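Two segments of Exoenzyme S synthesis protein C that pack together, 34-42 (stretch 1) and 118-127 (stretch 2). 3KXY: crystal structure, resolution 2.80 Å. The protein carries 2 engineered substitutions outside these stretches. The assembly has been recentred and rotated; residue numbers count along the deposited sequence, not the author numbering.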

# COMPACT_ATOMS: atom_id res chain seq x y z
N LEU J 34 4.88 1.69 21.15
CA LEU J 34 4.75 0.29 21.52
C LEU J 34 3.47 0.04 22.31
O LEU J 34 3.33 0.52 23.44
CB LEU J 34 5.97 -0.17 22.32
CG LEU J 34 5.99 -1.65 22.71
CD1 LEU J 34 5.82 -2.53 21.48
CD2 LEU J 34 7.27 -1.99 23.45
N PHE J 35 2.55 -0.71 21.72
CA PHE J 35 1.24 -0.95 22.33
C PHE J 35 1.18 -2.30 23.04
O PHE J 35 1.50 -3.33 22.46
CB PHE J 35 0.14 -0.88 21.27
CG PHE J 35 0.06 0.45 20.58
CD1 PHE J 35 -0.74 1.46 21.07
CD2 PHE J 35 0.80 0.69 19.43
CE1 PHE J 35 -0.82 2.68 20.44
CE2 PHE J 35 0.73 1.91 18.79
CZ PHE J 35 -0.08 2.91 19.30
N ASP J 36 0.77 -2.27 24.31
CA ASP J 36 0.68 -3.48 25.12
C ASP J 36 1.98 -4.27 25.14
O ASP J 36 1.98 -5.48 25.36
CB ASP J 36 -0.47 -4.37 24.64
CG ASP J 36 -1.82 -3.90 25.14
OD1 ASP J 36 -1.86 -3.10 26.10
OD2 ASP J 36 -2.85 -4.32 24.57
N GLU J 37 3.09 -3.57 24.92
CA GLU J 37 4.42 -4.18 24.95
C GLU J 37 4.57 -5.29 23.92
O GLU J 37 5.47 -6.12 24.02
CB GLU J 37 4.70 -4.75 26.35
CG GLU J 37 4.35 -3.81 27.49
CD GLU J 37 4.52 -4.46 28.85
OE1 GLU J 37 3.89 -3.99 29.82
OE2 GLU J 37 5.29 -5.44 28.95
N GLN J 38 3.68 -5.31 22.93
CA GLN J 38 3.66 -6.38 21.94
C GLN J 38 3.67 -5.88 20.50
O GLN J 38 4.43 -6.36 19.67
CB GLN J 38 2.46 -7.30 22.18
CG GLN J 38 2.48 -8.01 23.52
CD GLN J 38 1.23 -8.85 23.76
OE1 GLN J 38 0.33 -8.89 22.92
NE2 GLN J 38 1.18 -9.52 24.91
N VAL J 39 2.80 -4.91 20.21
CA VAL J 39 2.68 -4.39 18.85
C VAL J 39 3.38 -3.05 18.67
O VAL J 39 2.94 -2.03 19.22
CB VAL J 39 1.20 -4.24 18.43
CG1 VAL J 39 1.10 -3.74 17.00
CG2 VAL J 39 0.47 -5.56 18.60
N GLY J 40 4.46 -3.04 17.89
CA GLY J 40 5.20 -1.83 17.62
C GLY J 40 4.70 -1.13 16.37
O GLY J 40 4.48 -1.75 15.33
N VAL J 41 4.51 0.19 16.47
CA VAL J 41 4.03 0.98 15.34
C VAL J 41 4.99 2.14 15.06
O VAL J 41 5.44 2.82 15.98
CB VAL J 41 2.61 1.53 15.60
CG1 VAL J 41 2.18 2.47 14.49
CG2 VAL J 41 1.62 0.38 15.75
N THR J 42 5.30 2.35 13.79
CA THR J 42 6.21 3.42 13.40
C THR J 42 5.55 4.40 12.44
O THR J 42 4.89 3.99 11.48
CB THR J 42 7.51 2.86 12.77
OG1 THR J 42 8.15 1.98 13.70
CG2 THR J 42 8.46 3.98 12.40
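Stretch 2 (118-127) LLDHAEFWQR

Stretch 2 is helical throughout, with phi between -95° and -53° and psi between -48° and -17°, and i to i+4 backbone hydrogen bonds such as Glu 123 N to Leu 119 O at 2.9 Å. It lies against a hairpin-like turn: in stretch 1, Phe 35 N donates to Val 39 O at 2.9 Å and Val 39 N to Phe 35 O at 3.0 Å, joining strand 34-35 to strand 39-42. The helix axis passes 9.9 Å from the axis of strand 39-42, and their N-to-C directions differ by 140°, so the two run obliquely antiparallel. The closest CA pair is Val 39 CA to Glu 123 CA, 7.4 Å apart.

Leu 118 points toward stretch 1, but its nearest approach, CD2 to Val 41 CG1, is 4.6 Å. Leu 119, with chi1 m and chi2 t, makes the main apolar contact. Its CD1 lies 3.7 Å from the centroid of the Phe 35 ring and 8° off the ring normal, a CH-pi contact over the face; its CD2 is 3.7 Å from Phe 35 CD2, 3.6 Å from Val 41 CG2 and 3.8 Å from Val 39 CG1. One turn on, Ala 122 again points toward stretch 1, its CB 4.2 Å from Val 39 CG1. The CA-to-CB bond of Glu 123 points sideways, but the chain extends nearer: CG lies 4.0 Å from Val 39 CG2, and OE2 is 4.2 Å from Asp 36 OD2, a proximity of like charges. Both its carboxylate oxygens are hydrogen-bonded elsewhere in the structure. Gln 126, extended with chi1 and chi2 both t, brings OE1 to 3.4 Å from Val 39 CG2 and NE2 to 4.1 Å from Gln 38 O. The remaining helix residues are out of reach. No hydrogen bond crosses the interface, which buries 376 Å² in sum.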

# COMPACT_ATOMS: atom_id res chain seq x y z
N LEU J 118 -5.59 -0.15 12.30
CA LEU J 118 -4.33 -0.83 12.03
C LEU J 118 -3.98 -1.78 13.17
O LEU J 118 -3.55 -2.91 12.93
CB LEU J 118 -3.20 0.18 11.82
CG LEU J 118 -1.81 -0.40 11.57
CD1 LEU J 118 -1.81 -1.31 10.35
CD2 LEU J 118 -0.78 0.71 11.41
N LEU J 119 -4.16 -1.32 14.40
CA LEU J 119 -3.91 -2.15 15.57
C LEU J 119 -4.90 -3.31 15.65
O LEU J 119 -4.52 -4.43 15.96
CB LEU J 119 -3.97 -1.31 16.85
CG LEU J 119 -2.86 -0.26 17.02
CD1 LEU J 119 -3.08 0.56 18.28
CD2 LEU J 119 -1.49 -0.93 17.05
N ASP J 120 -6.17 -3.02 15.37
CA ASP J 120 -7.21 -4.05 15.38
C ASP J 120 -6.84 -5.24 14.50
O ASP J 120 -6.98 -6.39 14.91
CB ASP J 120 -8.55 -3.47 14.92
CG ASP J 120 -9.28 -2.73 16.02
OD1 ASP J 120 -10.27 -2.04 15.71
OD2 ASP J 120 -8.86 -2.83 17.19
N HIS J 121 -6.36 -4.95 13.29
CA HIS J 121 -5.98 -6.00 12.35
C HIS J 121 -4.64 -6.63 12.72
O HIS J 121 -4.47 -7.85 12.62
CB HIS J 121 -5.93 -5.45 10.92
CG HIS J 121 -7.28 -5.22 10.32
ND1 HIS J 121 -7.77 -5.99 9.29
CD2 HIS J 121 -8.25 -4.32 10.62
CE1 HIS J 121 -8.98 -5.57 8.97
NE2 HIS J 121 -9.29 -4.55 9.76
N ALA J 122 -3.69 -5.81 13.14
CA ALA J 122 -2.37 -6.29 13.53
C ALA J 122 -2.46 -7.30 14.66
O ALA J 122 -1.78 -8.33 14.64
CB ALA J 122 -1.48 -5.12 13.93
N GLU J 123 -3.30 -7.01 15.64
CA GLU J 123 -3.49 -7.90 16.78
C GLU J 123 -4.20 -9.18 16.35
O GLU J 123 -4.00 -10.24 16.93
CB GLU J 123 -4.28 -7.21 17.89
CG GLU J 123 -3.55 -6.03 18.51
CD GLU J 123 -4.35 -5.37 19.61
OE1 GLU J 123 -5.59 -5.49 19.60
OE2 GLU J 123 -3.73 -4.73 20.49
N PHE J 124 -5.04 -9.05 15.32
CA PHE J 124 -5.80 -10.18 14.81
C PHE J 124 -4.91 -11.17 14.07
O PHE J 124 -4.98 -12.38 14.30
CB PHE J 124 -6.92 -9.69 13.89
CG PHE J 124 -7.71 -10.79 13.24
CD1 PHE J 124 -8.73 -11.42 13.92
CD2 PHE J 124 -7.43 -11.19 11.95
CE1 PHE J 124 -9.46 -12.43 13.33
CE2 PHE J 124 -8.15 -12.20 11.35
CZ PHE J 124 -9.17 -12.82 12.04
N TRP J 125 -4.06 -10.66 13.18
CA TRP J 125 -3.13 -11.50 12.43
C TRP J 125 -1.98 -11.97 13.31
O TRP J 125 -1.27 -12.92 12.96
CB TRP J 125 -2.60 -10.77 11.20
CG TRP J 125 -3.65 -10.50 10.16
CD1 TRP J 125 -4.35 -9.33 9.98
CD2 TRP J 125 -4.13 -11.41 9.16
NE1 TRP J 125 -5.23 -9.46 8.93
CE2 TRP J 125 -5.11 -10.73 8.42
CE3 TRP J 125 -3.83 -12.73 8.83
CZ2 TRP J 125 -5.79 -11.33 7.36
CZ3 TRP J 125 -4.50 -13.32 7.78
CH2 TRP J 125 -5.47 -12.62 7.05
N GLN J 126 -1.78 -11.31 14.44
CA GLN J 126 -0.75 -11.71 15.40
C GLN J 126 -1.22 -12.92 16.20
O GLN J 126 -0.40 -13.72 16.66
CB GLN J 126 -0.41 -10.55 16.34
CG GLN J 126 0.68 -10.88 17.35
CD GLN J 126 0.96 -9.73 18.30
OE1 GLN J 126 0.07 -8.94 18.62
NE2 GLN J 126 2.20 -9.64 18.77
N ARG J 127 -2.53 -13.04 16.36
CA ARG J 127 -3.11 -14.13 17.13
C ARG J 127 -3.52 -15.29 16.22
O ARG J 127 -3.71 -16.42 16.68
CB ARG J 127 -4.32 -13.63 17.92
CG ARG J 127 -4.94 -14.67 18.85
CD ARG J 127 -6.13 -14.10 19.62
NE ARG J 127 -5.74 -13.04 20.55
CZ ARG J 127 -5.91 -11.74 20.32
NH1 ARG J 127 -6.47 -11.33 19.19
NH2 ARG J 127 -5.52 -10.85 21.22